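Long-range contacts in neutral ceramidase (Pseudomonas aeruginosa, PDB 2ZWS), which hydrolyses the N-acyl linkage of ceramides to give sphingosine and a free fatty acid, and also catalyses the reverse synthesis: residues M65-V70 with G104-A109; N155-R160 with D176-Q181; F201-T206 with L249-N254; P390-I395 with A496-L501. All blocks are in the same frame, centred on the assembly; numbering follows the deposited sequence.

Contact 1. Residues M65-V70 with G104-A109; sequences MIFQAV and GFSHYA. With FMT (formic acid), chain D.
F67 and F105 form an offset edge-to-face pair, F67 CE1 above the F105 face toward its rim, with the centroids 4.9 Å apart and the planes at 62°. A chi1 of 58° sets F105 CG between the backbone N and the carbonyl carbon. The edge of this ring meets M65 O in plane and, farther round, V70 CG2. The F67 ring is covered on both faces: S106 CB lies over the centre of one, 3.5 Å from the centroid, and M65 CG sits toward the rim of the other. A69 CB stands over the centre of the H107 imidazole, 3.4 Å from its centroid, while F118 and F123 meet the same ring from outside the two segments. F67 is the N-cap residue of helix 68-81, and S106 opens an ST turn in which Y108 N donates to S106 OG. A formate, probably from the crystallisation liquor, bridges the two segments: Q68 N donates to its O1 at 2.8 Å, and S106 OG to its O2 at 2.9 Å; Y445 N bonds it too. Q68 and S106 are inferred to bind substrate. Two waters link Q68 OE1 to Y108 OH, and Q68 NE2 donates to V392 O. F105 O is buried with no polar partner.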
loop_
_atom_site.group_PDB
_atom_site.type_symbol
_atom_site.label_atom_id
_atom_site.label_comp_id
_atom_site.label_asym_id
_atom_site.label_seq_id
_atom_site.Cartn_x
_atom_site.Cartn_y
_atom_site.Cartn_z
ATOM N N MET A 65 2.259 -4.028 -0.939
ATOM C CA MET A 65 1.671 -4.585 -2.149
ATOM C C MET A 65 0.412 -5.340 -1.785
ATOM O O MET A 65 0.119 -5.537 -0.592
ATOM C CB MET A 65 2.666 -5.474 -2.890
ATOM C CG MET A 65 3.395 -6.428 -2.033
ATOM S SD MET A 65 4.855 -5.815 -1.080
ATOM C CE MET A 65 6.052 -5.392 -2.328
ATOM N N ILE A 66 -0.367 -5.717 -2.799
ATOM C CA ILE A 66 -1.497 -6.597 -2.473
ATOM C C ILE A 66 -1.262 -7.944 -3.118
ATOM O O ILE A 66 -1.351 -8.172 -4.313
ATOM C CB ILE A 66 -2.903 -6.036 -2.758
ATOM C CG1 ILE A 66 -2.999 -5.665 -4.217
ATOM C CG2 ILE A 66 -3.224 -4.847 -1.830
ATOM C CD1 ILE A 66 -2.575 -4.330 -4.434
ATOM N N PHE A 67 -0.911 -8.855 -2.245
ATOM C CA PHE A 67 -0.503 -10.168 -2.704
ATOM C C PHE A 67 -1.690 -11.009 -3.148
ATOM O O PHE A 67 -2.816 -10.815 -2.667
ATOM C CB PHE A 67 0.235 -10.889 -1.586
ATOM C CG PHE A 67 1.585 -10.283 -1.235
ATOM C CD1 PHE A 67 1.781 -9.754 0.044
ATOM C CD2 PHE A 67 2.627 -10.219 -2.176
ATOM C CE1 PHE A 67 2.984 -9.223 0.427
ATOM C CE2 PHE A 67 3.888 -9.674 -1.804
ATOM C CZ PHE A 67 4.054 -9.183 -0.482
ATOM N N GLN A 68 -1.434 -11.965 -4.037
ATOM C CA GLN A 68 -2.470 -12.865 -4.502
ATOM C C GLN A 68 -3.262 -13.514 -3.353
ATOM O O GLN A 68 -4.490 -13.628 -3.430
ATOM C CB GLN A 68 -1.881 -13.915 -5.431
ATOM C CG GLN A 68 -2.900 -14.832 -6.007
ATOM C CD GLN A 68 -2.449 -15.339 -7.359
ATOM O OE1 GLN A 68 -1.751 -16.373 -7.464
ATOM N NE2 GLN A 68 -2.768 -14.577 -8.404
ATOM N N ALA A 69 -2.575 -13.917 -2.290
ATOM C CA ALA A 69 -3.279 -14.542 -1.155
ATOM C C ALA A 69 -4.388 -13.660 -0.525
ATOM O O ALA A 69 -5.464 -14.145 -0.126
ATOM C CB ALA A 69 -2.254 -14.957 -0.097
ATOM N N VAL A 70 -4.097 -12.363 -0.413
ATOM C CA VAL A 70 -5.047 -11.377 0.080
ATOM C C VAL A 70 -6.190 -11.256 -0.919
ATOM O O VAL A 70 -7.350 -11.302 -0.521
ATOM C CB VAL A 70 -4.320 -10.028 0.315
ATOM C CG1 VAL A 70 -5.327 -8.911 0.651
ATOM C CG2 VAL A 70 -3.265 -10.192 1.437
ATOM N N GLY A 104 4.832 -10.561 5.720
ATOM C CA GLY A 104 4.374 -11.933 5.957
ATOM C C GLY A 104 2.970 -12.217 5.468
ATOM O O GLY A 104 2.307 -13.143 5.953
ATOM N N PHE A 105 2.485 -11.424 4.520
ATOM C CA PHE A 105 1.129 -11.599 4.053
ATOM C C PHE A 105 0.991 -12.041 2.593
ATOM O O PHE A 105 -0.101 -11.963 1.993
ATOM C CB PHE A 105 0.251 -10.386 4.411
ATOM C CG PHE A 105 0.749 -9.069 3.856
ATOM C CD1 PHE A 105 1.732 -8.342 4.519
ATOM C CD2 PHE A 105 0.202 -8.544 2.683
ATOM C CE1 PHE A 105 2.179 -7.105 4.009
ATOM C CE2 PHE A 105 0.623 -7.310 2.170
ATOM C CZ PHE A 105 1.612 -6.598 2.818
ATOM N N SER A 106 2.103 -12.537 2.040
ATOM C CA SER A 106 2.090 -13.273 0.776
ATOM C C SER A 106 2.000 -14.752 1.070
ATOM O O SER A 106 2.321 -15.174 2.184
ATOM C CB SER A 106 3.398 -13.023 -0.002
ATOM O OG SER A 106 3.384 -13.667 -1.276
ATOM N N HIS A 107 1.626 -15.531 0.064
ATOM C CA HIS A 107 1.807 -16.977 0.153
ATOM C C HIS A 107 2.996 -17.489 -0.667
ATOM O O HIS A 107 3.288 -18.681 -0.634
ATOM C CB HIS A 107 0.535 -17.718 -0.253
ATOM C CG HIS A 107 -0.519 -17.722 0.826
ATOM N ND1 HIS A 107 -1.784 -18.239 0.648
ATOM C CD2 HIS A 107 -0.481 -17.254 2.095
ATOM C CE1 HIS A 107 -2.483 -18.081 1.760
ATOM N NE2 HIS A 107 -1.709 -17.506 2.665
ATOM N N TYR A 108 3.680 -16.574 -1.360
ATOM C CA TYR A 108 4.885 -16.888 -2.147
ATOM C C TYR A 108 6.145 -16.611 -1.371
ATOM O O TYR A 108 6.337 -15.519 -0.810
ATOM C CB TYR A 108 4.883 -16.184 -3.496
ATOM C CG TYR A 108 3.928 -16.866 -4.408
ATOM C CD1 TYR A 108 4.274 -18.074 -5.042
ATOM C CD2 TYR A 108 2.644 -16.350 -4.616
ATOM C CE1 TYR A 108 3.374 -18.724 -5.829
ATOM C CE2 TYR A 108 1.736 -17.024 -5.415
ATOM C CZ TYR A 108 2.110 -18.197 -6.033
ATOM O OH TYR A 108 1.244 -18.908 -6.823
ATOM N N ALA A 109 7.019 -17.621 -1.342
ATOM C CA ALA A 109 8.143 -17.576 -0.415
ATOM C C ALA A 109 9.051 -16.363 -0.608
ATOM O O ALA A 109 9.528 -15.815 0.367
ATOM C CB ALA A 109 8.964 -18.878 -0.460
HETATM C C FMT D . 2.011 -12.478 -4.711
HETATM O O1 FMT D . 1.052 -11.869 -5.247
HETATM O O2 FMT D . 1.907 -13.176 -3.678
HETATM O O HOH W 1 0.378 -17.620 -9.079
HETATM O O HOH W 2 -1.245 -18.317 -5.765
HETATM O O HOH W 3 0.164 -14.684 -2.337
#

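Contact 2. Residues N155-R160 with D176-Q181; sequences NASRNR and DGIDPQ. Unlike the reference sequence in segment 155-160: S157 (reference Asn).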
loop_
_atom_site.group_PDB
_atom_site.type_symbol
_atom_site.label_atom_id
_atom_site.label_comp_id
_atom_site.label_asym_id
_atom_site.label_seq_id
_atom_site.Cartn_x
_atom_site.Cartn_y
_atom_site.Cartn_z
ATOM N N ASN A 155 8.506 18.132 -9.055
ATOM C CA ASN A 155 9.597 18.150 -8.055
ATOM C C ASN A 155 9.378 17.134 -6.897
ATOM O O ASN A 155 10.000 17.242 -5.823
ATOM C CB ASN A 155 9.628 19.579 -7.484
ATOM C CG ASN A 155 10.880 19.891 -6.674
ATOM O OD1 ASN A 155 12.006 19.549 -7.067
ATOM N ND2 ASN A 155 10.689 20.585 -5.553
ATOM N N ALA A 156 8.508 16.155 -7.119
ATOM C CA ALA A 156 8.202 15.170 -6.061
ATOM C C ALA A 156 8.972 13.846 -6.219
ATOM O O ALA A 156 9.106 13.082 -5.249
ATOM C CB ALA A 156 6.677 14.917 -5.980
ATOM N N SER A 157 9.460 13.565 -7.431
ATOM C CA SER A 157 10.057 12.273 -7.765
ATOM C C SER A 157 11.324 12.409 -8.587
ATOM O O SER A 157 11.644 13.494 -9.103
ATOM C CB SER A 157 9.066 11.423 -8.561
ATOM O OG SER A 157 8.677 12.111 -9.741
ATOM N N ARG A 158 12.065 11.315 -8.682
ATOM C CA ARG A 158 13.262 11.270 -9.521
ATOM C C ARG A 158 13.453 9.840 -10.005
ATOM O O ARG A 158 13.040 8.889 -9.323
ATOM C CB ARG A 158 14.493 11.780 -8.763
ATOM C CG ARG A 158 14.914 10.915 -7.581
ATOM C CD ARG A 158 16.222 11.415 -6.945
ATOM N NE ARG A 158 17.392 11.094 -7.764
ATOM C CZ ARG A 158 18.007 9.912 -7.799
ATOM N NH1 ARG A 158 17.599 8.906 -7.035
ATOM N NH2 ARG A 158 19.048 9.738 -8.599
ATOM N N ASN A 159 14.055 9.681 -11.178
ATOM C CA ASN A 159 14.313 8.353 -11.675
ATOM C C ASN A 159 15.556 7.775 -11.025
ATOM O O ASN A 159 16.632 8.380 -11.074
ATOM C CB ASN A 159 14.485 8.376 -13.206
ATOM C CG ASN A 159 14.379 7.000 -13.815
ATOM O OD1 ASN A 159 15.200 6.106 -13.539
ATOM N ND2 ASN A 159 13.378 6.819 -14.683
ATOM N N ARG A 160 15.434 6.574 -10.478
ATOM C CA ARG A 160 16.553 5.953 -9.753
ATOM C C ARG A 160 17.391 5.025 -10.625
ATOM O O ARG A 160 18.389 4.446 -10.176
ATOM C CB ARG A 160 16.007 5.227 -8.500
ATOM C CG ARG A 160 15.219 4.018 -8.831
ATOM C CD ARG A 160 14.598 3.372 -7.611
ATOM N NE ARG A 160 14.038 2.077 -7.971
ATOM C CZ ARG A 160 13.407 1.272 -7.109
ATOM N NH1 ARG A 160 13.236 1.636 -5.828
ATOM N NH2 ARG A 160 12.959 0.101 -7.528
ATOM N N ASP A 176 13.441 13.671 -18.606
ATOM C CA ASP A 176 13.983 13.777 -17.226
ATOM C C ASP A 176 13.887 12.447 -16.453
ATOM O O ASP A 176 14.355 12.351 -15.317
ATOM C CB ASP A 176 13.330 14.931 -16.433
ATOM C CG ASP A 176 11.817 14.785 -16.281
ATOM O OD1 ASP A 176 11.203 15.639 -15.583
ATOM O OD2 ASP A 176 11.231 13.834 -16.842
ATOM N N GLY A 177 13.318 11.420 -17.091
ATOM C CA GLY A 177 13.125 10.103 -16.472
ATOM C C GLY A 177 11.921 9.983 -15.540
ATOM O O GLY A 177 11.694 8.914 -14.977
ATOM N N ILE A 178 11.144 11.058 -15.453
ATOM C CA ILE A 178 10.005 11.222 -14.538
ATOM C C ILE A 178 8.706 11.067 -15.323
ATOM O O ILE A 178 8.623 11.529 -16.473
ATOM C CB ILE A 178 10.100 12.667 -13.883
ATOM C CG1 ILE A 178 11.222 12.691 -12.847
ATOM C CG2 ILE A 178 8.826 13.201 -13.316
ATOM C CD1 ILE A 178 11.214 11.510 -12.030
ATOM N N ASP A 179 7.702 10.419 -14.719
ATOM C CA ASP A 179 6.356 10.530 -15.238
ATOM C C ASP A 179 5.662 11.575 -14.366
ATOM O O ASP A 179 5.359 11.318 -13.191
ATOM C CB ASP A 179 5.610 9.186 -15.194
ATOM C CG ASP A 179 4.166 9.303 -15.659
ATOM O OD1 ASP A 179 3.718 10.421 -16.026
ATOM O OD2 ASP A 179 3.475 8.267 -15.652
ATOM N N PRO A 180 5.477 12.794 -14.885
ATOM C CA PRO A 180 5.020 13.857 -14.011
ATOM C C PRO A 180 3.498 13.854 -13.886
ATOM O O PRO A 180 2.937 14.643 -13.146
ATOM C CB PRO A 180 5.493 15.109 -14.744
ATOM C CG PRO A 180 5.324 14.743 -16.157
ATOM C CD PRO A 180 5.692 13.270 -16.262
ATOM N N GLN A 181 2.828 12.951 -14.600
ATOM C CA GLN A 181 1.368 13.039 -14.633
ATOM C C GLN A 181 0.711 12.549 -13.355
ATOM O O GLN A 181 0.891 11.391 -12.962
ATOM C CB GLN A 181 0.776 12.287 -15.826
ATOM C CG GLN A 181 -0.748 12.510 -15.920
ATOM C CD GLN A 181 -1.309 12.054 -17.254
ATOM O OE1 GLN A 181 -1.524 12.866 -18.173
ATOM N NE2 GLN A 181 -1.518 10.770 -17.383
HETATM O O HOH W 4 6.881 10.610 -11.034
HETATM O O HOH W 5 14.986 11.959 -12.781
#
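N159 and I178 do the close work here. The N159 side chain, its CG anti to the backbone N (chi1 -164°), brings ND2 to G177 O at 2.7 Å. The bond is nearly straight at 172°, lies in the amide plane of N159 and arrives on a lone pair of the carbonyl. G177 has positive phi and passes close to N159 CB. Next to this bond, the I178 side chain ends against the strand: its CD1 comes within 3.2 Å of R158 CA and lies 3.5 Å from both S157 OG and N159 N, while CG2 also borders the S157 hydroxyl. S157 itself departs from the reference sequence. On either side of the I178 packing, waters join the segments. One water accepts from S157 OG and donates to D179 O; another accepts from N159 N and donates to D176 O at 2.6 Å. D176 and R158 are exposed. The loop is shaped by two Asx turns, D176 OD2 taking I178 N and D179 OD1 taking Q181 N, each from above the carboxylate plane. Strand 157-159 thus has the loop along one side and, along the other, strand 249-251, its antiparallel partner in a two-stranded sheet that carries S250, the nucleophile by similarity.

Contact 3. Residues F201-T206 with L249-N254; sequences FPVHST and LSPNLN. With ZN (zinc ion), chain B; GOL (glycerol), chain M.
H204 reaches L249 through an unusual chi1 of -94°, well off the staggered value, which sets CG; a chi2 of 72° then turns the ND1 edge of the ring toward L249 O. That one carbonyl oxygen is gripped twice by the same residue. H204 N donates at 2.9 Å and H204 ND1 at 2.8 Å, from opposite faces of the carbonyl plane, the ND1 bond being distinctly bent at 139°. Packing continues around this grip. L249 CD1 makes an apolar contact with P202, 3.6 Å from P202 CB, the two side chains pointing the same way. V203 CG2 rests 3.5 Å from P251 N, and P251 CD meets T206 OG1 at 3.3 Å, those side chains crossing at about a right angle. A water bridges T206 OG1 and S250 OG, and a glycerol, probably from the crystallisation liquor, spans T206 O and P251 O. H204 NE2 binds zinc at 2.1 Å, alongside H97, E411, Y448 and a water. With ND1 donating to L249 O, NE2 presents its lone pair to the metal. L249 is therefore a second-shell residue that should fix the rotation of the imidazole, and the same strand places S250 OG, of the nucleophile by similarity, 8.7 Å from the zinc.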
loop_
_atom_site.group_PDB
_atom_site.type_symbol
_atom_site.label_atom_id
_atom_site.label_comp_id
_atom_site.label_asym_id
_atom_site.label_seq_id
_atom_site.Cartn_x
_atom_site.Cartn_y
_atom_site.Cartn_z
ATOM N N PHE A 201 -0.401 8.901 -9.009
ATOM C CA PHE A 201 0.879 9.548 -9.321
ATOM C C PHE A 201 2.002 8.583 -8.923
ATOM O O PHE A 201 1.952 8.032 -7.824
ATOM C CB PHE A 201 1.038 10.874 -8.563
ATOM C CG PHE A 201 2.392 11.490 -8.727
ATOM C CD1 PHE A 201 3.313 11.434 -7.689
ATOM C CD2 PHE A 201 2.742 12.166 -9.906
ATOM C CE1 PHE A 201 4.591 11.982 -7.827
ATOM C CE2 PHE A 201 4.040 12.717 -10.067
ATOM C CZ PHE A 201 4.957 12.640 -9.019
ATOM N N PRO A 202 2.995 8.352 -9.804
ATOM C CA PRO A 202 4.013 7.346 -9.441
ATOM C C PRO A 202 5.197 7.906 -8.674
ATOM O O PRO A 202 5.900 8.798 -9.165
ATOM C CB PRO A 202 4.477 6.808 -10.806
ATOM C CG PRO A 202 4.319 8.036 -11.746
ATOM C CD PRO A 202 3.202 8.913 -11.160
ATOM N N VAL A 203 5.440 7.352 -7.490
ATOM C CA VAL A 203 6.648 7.645 -6.715
ATOM C C VAL A 203 6.746 6.600 -5.610
ATOM O O VAL A 203 5.755 6.379 -4.917
ATOM C CB VAL A 203 6.658 9.107 -6.137
ATOM C CG1 VAL A 203 5.457 9.380 -5.164
ATOM C CG2 VAL A 203 8.024 9.419 -5.488
ATOM N N HIS A 204 7.902 5.948 -5.479
ATOM C CA HIS A 204 8.075 4.998 -4.370
ATOM C C HIS A 204 7.741 5.635 -3.023
ATOM O O HIS A 204 8.164 6.753 -2.725
ATOM C CB HIS A 204 9.484 4.396 -4.323
ATOM C CG HIS A 204 9.601 3.095 -5.044
ATOM N ND1 HIS A 204 9.577 3.003 -6.424
ATOM C CD2 HIS A 204 9.739 1.829 -4.577
ATOM C CE1 HIS A 204 9.668 1.724 -6.766
ATOM N NE2 HIS A 204 9.757 0.996 -5.662
ATOM N N SER A 205 7.005 4.882 -2.214
ATOM C CA SER A 205 6.653 5.316 -0.879
ATOM C C SER A 205 7.705 4.817 0.119
ATOM O O SER A 205 7.444 3.959 0.994
ATOM C CB SER A 205 5.236 4.829 -0.527
ATOM O OG SER A 205 4.300 5.550 -1.323
ATOM N N THR A 206 8.889 5.407 -0.005
ATOM C CA THR A 206 10.091 4.929 0.688
ATOM C C THR A 206 10.758 6.083 1.425
ATOM O O THR A 206 11.955 6.052 1.691
ATOM C CB THR A 206 11.114 4.361 -0.323
ATOM O OG1 THR A 206 11.308 5.317 -1.380
ATOM C CG2 THR A 206 10.639 3.049 -0.932
ATOM N N LEU A 249 11.043 4.930 -10.007
ATOM C CA LEU A 249 10.873 6.284 -9.474
ATOM C C LEU A 249 10.940 6.331 -7.941
ATOM O O LEU A 249 10.161 5.660 -7.247
ATOM C CB LEU A 249 9.534 6.876 -9.928
ATOM C CG LEU A 249 9.373 7.197 -11.411
ATOM C CD1 LEU A 249 7.910 7.496 -11.700
ATOM C CD2 LEU A 249 10.191 8.421 -11.741
ATOM N N SER A 250 11.837 7.170 -7.448
ATOM C CA SER A 250 12.038 7.414 -6.021
ATOM C C SER A 250 11.539 8.801 -5.626
ATOM O O SER A 250 11.418 9.710 -6.473
ATOM C CB SER A 250 13.540 7.427 -5.719
ATOM O OG SER A 250 14.112 6.154 -5.912
ATOM N N PRO A 251 11.324 9.024 -4.321
ATOM C CA PRO A 251 11.065 10.406 -3.893
ATOM C C PRO A 251 12.253 11.292 -4.287
ATOM O O PRO A 251 13.439 10.865 -4.254
ATOM C CB PRO A 251 10.986 10.302 -2.363
ATOM C CG PRO A 251 10.618 8.858 -2.119
ATOM C CD PRO A 251 11.339 8.074 -3.186
ATOM N N ASN A 252 11.944 12.516 -4.665
ATOM C CA ASN A 252 13.004 13.482 -4.893
ATOM C C ASN A 252 13.701 13.800 -3.569
ATOM O O ASN A 252 13.096 13.664 -2.495
ATOM C CB ASN A 252 12.392 14.752 -5.455
ATOM C CG ASN A 252 13.435 15.746 -5.970
ATOM O OD1 ASN A 252 14.612 15.400 -6.224
ATOM N ND2 ASN A 252 13.022 16.998 -6.073
ATOM N N LEU A 253 14.973 14.217 -3.639
ATOM C CA LEU A 253 15.652 14.781 -2.474
ATOM C C LEU A 253 14.881 15.946 -1.881
ATOM O O LEU A 253 14.266 16.735 -2.611
ATOM C CB LEU A 253 17.068 15.233 -2.844
ATOM C CG LEU A 253 18.038 14.151 -3.271
ATOM C CD1 LEU A 253 19.342 14.842 -3.670
ATOM C CD2 LEU A 253 18.255 13.087 -2.194
ATOM N N ASN A 254 14.899 16.050 -0.553
ATOM C CA ASN A 254 14.232 17.162 0.116
ATOM C C ASN A 254 15.228 18.264 0.438
ATOM O O ASN A 254 15.961 18.198 1.435
ATOM C CB ASN A 254 13.544 16.700 1.394
ATOM C CG ASN A 254 12.933 17.839 2.167
ATOM O OD1 ASN A 254 12.801 18.968 1.667
ATOM N ND2 ASN A 254 12.527 17.548 3.400
HETATM ZN ZN ZN B . 9.352 -1.065 -5.438
HETATM C C1 GOL M . 13.850 7.074 -0.725
HETATM O O1 GOL M . 14.326 6.863 0.591
HETATM C C2 GOL M . 14.949 7.712 -1.571
HETATM O O2 GOL M . 15.294 6.820 -2.592
HETATM C C3 GOL M . 14.421 8.996 -2.204
HETATM O O3 GOL M . 15.447 9.758 -2.788
HETATM O O HOH W 6 13.146 4.409 -3.678
HETATM O O HOH W 7 10.367 -1.628 -3.670
#

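Contact 4. Residues P390-I395 with A496-L501; sequences PTVLPI and AIAPDL
V392 sets both its methyls on one face of the flat peptide unit joining I497 to A498, near its carbonyl oxygen, with the puckered ring of P499 beside them. CG2 lies 3.7 Å and CG1 3.9 Å from I497 O. The P499 ring offers its CD atom, 3.8 Å from V392 CG2, and the two side chains cross obliquely; T391 OG1 is a more distant neighbour of P499 CG. With a chi1 of 171°, V392 holds CG1 anti to its backbone N, and this methyl takes the remaining partners. It lies 3.9 Å from A498 CA and, more loosely, 4.3 Å from A496 CB. A single buried valine thus carries nearly the whole contact: its two branches share I497 O, CG1 adding A496 and A498, CG2 adding P499. Both segments also lean on strand 295-303 and its end: L393 pairs with V302 of that strand, T391 with F304 just beyond it, and A496 bonds to F301 through its backbone. A498 further touches Q68 and L72 of helix 68-81. The contact sits where the loop after helix 471-488 runs across the start of strand 392-400. Since no donor and acceptor pair up between the segments, the direct cohesion of the N-terminal and C-terminal ceramidase regions here rests on van der Waals packing over a small area.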
loop_
_atom_site.group_PDB
_atom_site.type_symbol
_atom_site.label_atom_id
_atom_site.label_comp_id
_atom_site.label_asym_id
_atom_site.label_seq_id
_atom_site.Cartn_x
_atom_site.Cartn_y
_atom_site.Cartn_z
ATOM N N PRO A 390 4.967 -15.987 -8.089
ATOM C CA PRO A 390 3.716 -16.387 -8.771
ATOM C C PRO A 390 3.854 -16.774 -10.237
ATOM O O PRO A 390 4.803 -16.372 -10.907
ATOM C CB PRO A 390 2.816 -15.143 -8.655
ATOM C CG PRO A 390 3.707 -14.022 -8.258
ATOM C CD PRO A 390 4.935 -14.583 -7.615
ATOM N N THR A 391 2.873 -17.532 -10.716
ATOM C CA THR A 391 2.801 -17.979 -12.100
ATOM C C THR A 391 1.483 -17.624 -12.775
ATOM O O THR A 391 1.418 -17.582 -13.993
ATOM C CB THR A 391 3.010 -19.496 -12.192
ATOM O OG1 THR A 391 1.969 -20.173 -11.482
ATOM C CG2 THR A 391 4.386 -19.886 -11.598
ATOM N N VAL A 392 0.427 -17.407 -11.978
ATOM C CA VAL A 392 -0.903 -17.123 -12.531
ATOM C C VAL A 392 -1.260 -15.745 -12.010
ATOM O O VAL A 392 -1.322 -15.551 -10.794
ATOM C CB VAL A 392 -1.958 -18.173 -12.087
ATOM C CG1 VAL A 392 -3.386 -17.726 -12.493
ATOM C CG2 VAL A 392 -1.589 -19.573 -12.616
ATOM N N LEU A 393 -1.449 -14.797 -12.918
ATOM C CA LEU A 393 -1.533 -13.388 -12.516
ATOM C C LEU A 393 -2.809 -12.716 -13.009
ATOM O O LEU A 393 -3.286 -13.021 -14.105
ATOM C CB LEU A 393 -0.302 -12.618 -13.024
ATOM C CG LEU A 393 1.030 -13.040 -12.366
ATOM C CD1 LEU A 393 2.143 -12.378 -13.087
ATOM C CD2 LEU A 393 1.026 -12.651 -10.891
ATOM N N PRO A 394 -3.384 -11.821 -12.184
ATOM C CA PRO A 394 -4.621 -11.153 -12.549
ATOM C C PRO A 394 -4.346 -9.970 -13.475
ATOM O O PRO A 394 -3.406 -9.180 -13.235
ATOM C CB PRO A 394 -5.144 -10.643 -11.198
ATOM C CG PRO A 394 -3.887 -10.323 -10.400
ATOM C CD PRO A 394 -2.872 -11.389 -10.864
ATOM N N ILE A 395 -5.184 -9.862 -14.510
ATOM C CA ILE A 395 -5.187 -8.708 -15.392
ATOM C C ILE A 395 -6.626 -8.166 -15.322
ATOM O O ILE A 395 -7.590 -8.938 -15.450
ATOM C CB ILE A 395 -4.856 -9.123 -16.851
ATOM C CG1 ILE A 395 -3.452 -9.791 -16.977
ATOM C CG2 ILE A 395 -5.031 -7.934 -17.807
ATOM C CD1 ILE A 395 -2.330 -8.880 -16.545
ATOM N N ALA A 496 -7.496 -18.878 -15.867
ATOM C CA ALA A 496 -6.806 -19.999 -15.267
ATOM C C ALA A 496 -6.907 -19.804 -13.769
ATOM O O ALA A 496 -7.675 -18.979 -13.305
ATOM C CB ALA A 496 -5.327 -19.871 -15.646
ATOM N N ILE A 497 -6.313 -20.675 -12.973
ATOM C CA ILE A 497 -6.951 -21.244 -11.813
ATOM C C ILE A 497 -5.770 -20.743 -10.964
ATOM O O ILE A 497 -4.631 -21.146 -11.215
ATOM C CB ILE A 497 -7.003 -22.765 -11.681
ATOM C CG1 ILE A 497 -8.167 -23.328 -12.494
ATOM C CG2 ILE A 497 -7.206 -23.110 -10.197
ATOM C CD1 ILE A 497 -9.510 -22.707 -12.152
ATOM N N ALA A 498 -5.992 -19.808 -10.036
ATOM C CA ALA A 498 -4.892 -19.287 -9.229
ATOM C C ALA A 498 -4.551 -20.331 -8.164
ATOM O O ALA A 498 -5.433 -20.775 -7.435
ATOM C CB ALA A 498 -5.272 -17.980 -8.580
ATOM N N PRO A 499 -3.279 -20.751 -8.088
ATOM C CA PRO A 499 -2.923 -21.794 -7.110
ATOM C C PRO A 499 -3.230 -21.375 -5.672
ATOM O O PRO A 499 -2.967 -20.243 -5.288
ATOM C CB PRO A 499 -1.415 -21.975 -7.316
ATOM C CG PRO A 499 -1.151 -21.501 -8.697
ATOM C CD PRO A 499 -2.122 -20.346 -8.905
ATOM N N ASP A 500 -3.805 -22.280 -4.890
ATOM C CA ASP A 500 -4.076 -22.026 -3.479
ATOM C C ASP A 500 -2.947 -22.644 -2.660
ATOM O O ASP A 500 -2.781 -23.877 -2.598
ATOM C CB ASP A 500 -5.448 -22.603 -3.099
ATOM C CG ASP A 500 -5.863 -22.311 -1.655
ATOM O OD1 ASP A 500 -5.074 -21.749 -0.867
ATOM O OD2 ASP A 500 -7.011 -22.666 -1.301
ATOM N N LEU A 501 -2.146 -21.779 -2.056
ATOM C CA LEU A 501 -0.967 -22.216 -1.303
ATOM C C LEU A 501 -1.217 -22.097 0.196
ATOM O O LEU A 501 -0.300 -22.212 1.017
ATOM C CB LEU A 501 0.260 -21.415 -1.716
ATOM C CG LEU A 501 0.783 -21.556 -3.156
ATOM C CD1 LEU A 501 2.271 -21.108 -3.227
ATOM C CD2 LEU A 501 0.595 -22.922 -3.764
#

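From the N terminus the contacts close in series, none nested in or crossing another. Contact 1 folds the start of helix 68-81 against the loop before helix 109-112. Contact 2 closes a short loop between strands 157-159 and 181-189, and contact 3 brings the loop after strand 194-200 to strand 249-251. These last two meet in one small antiparallel sheet, with R158 N 2.8 Å from S250 O. Contact 4 spans about a hundred residues, joining strand 392-400 to a loop of the C-terminal region. It returns to contact 1, where Y108 CZ packs 3.7 Å from P390 CA. Contacts 1 and 3, their centres about 23 Å apart, lie on opposite sides of the chain's centre.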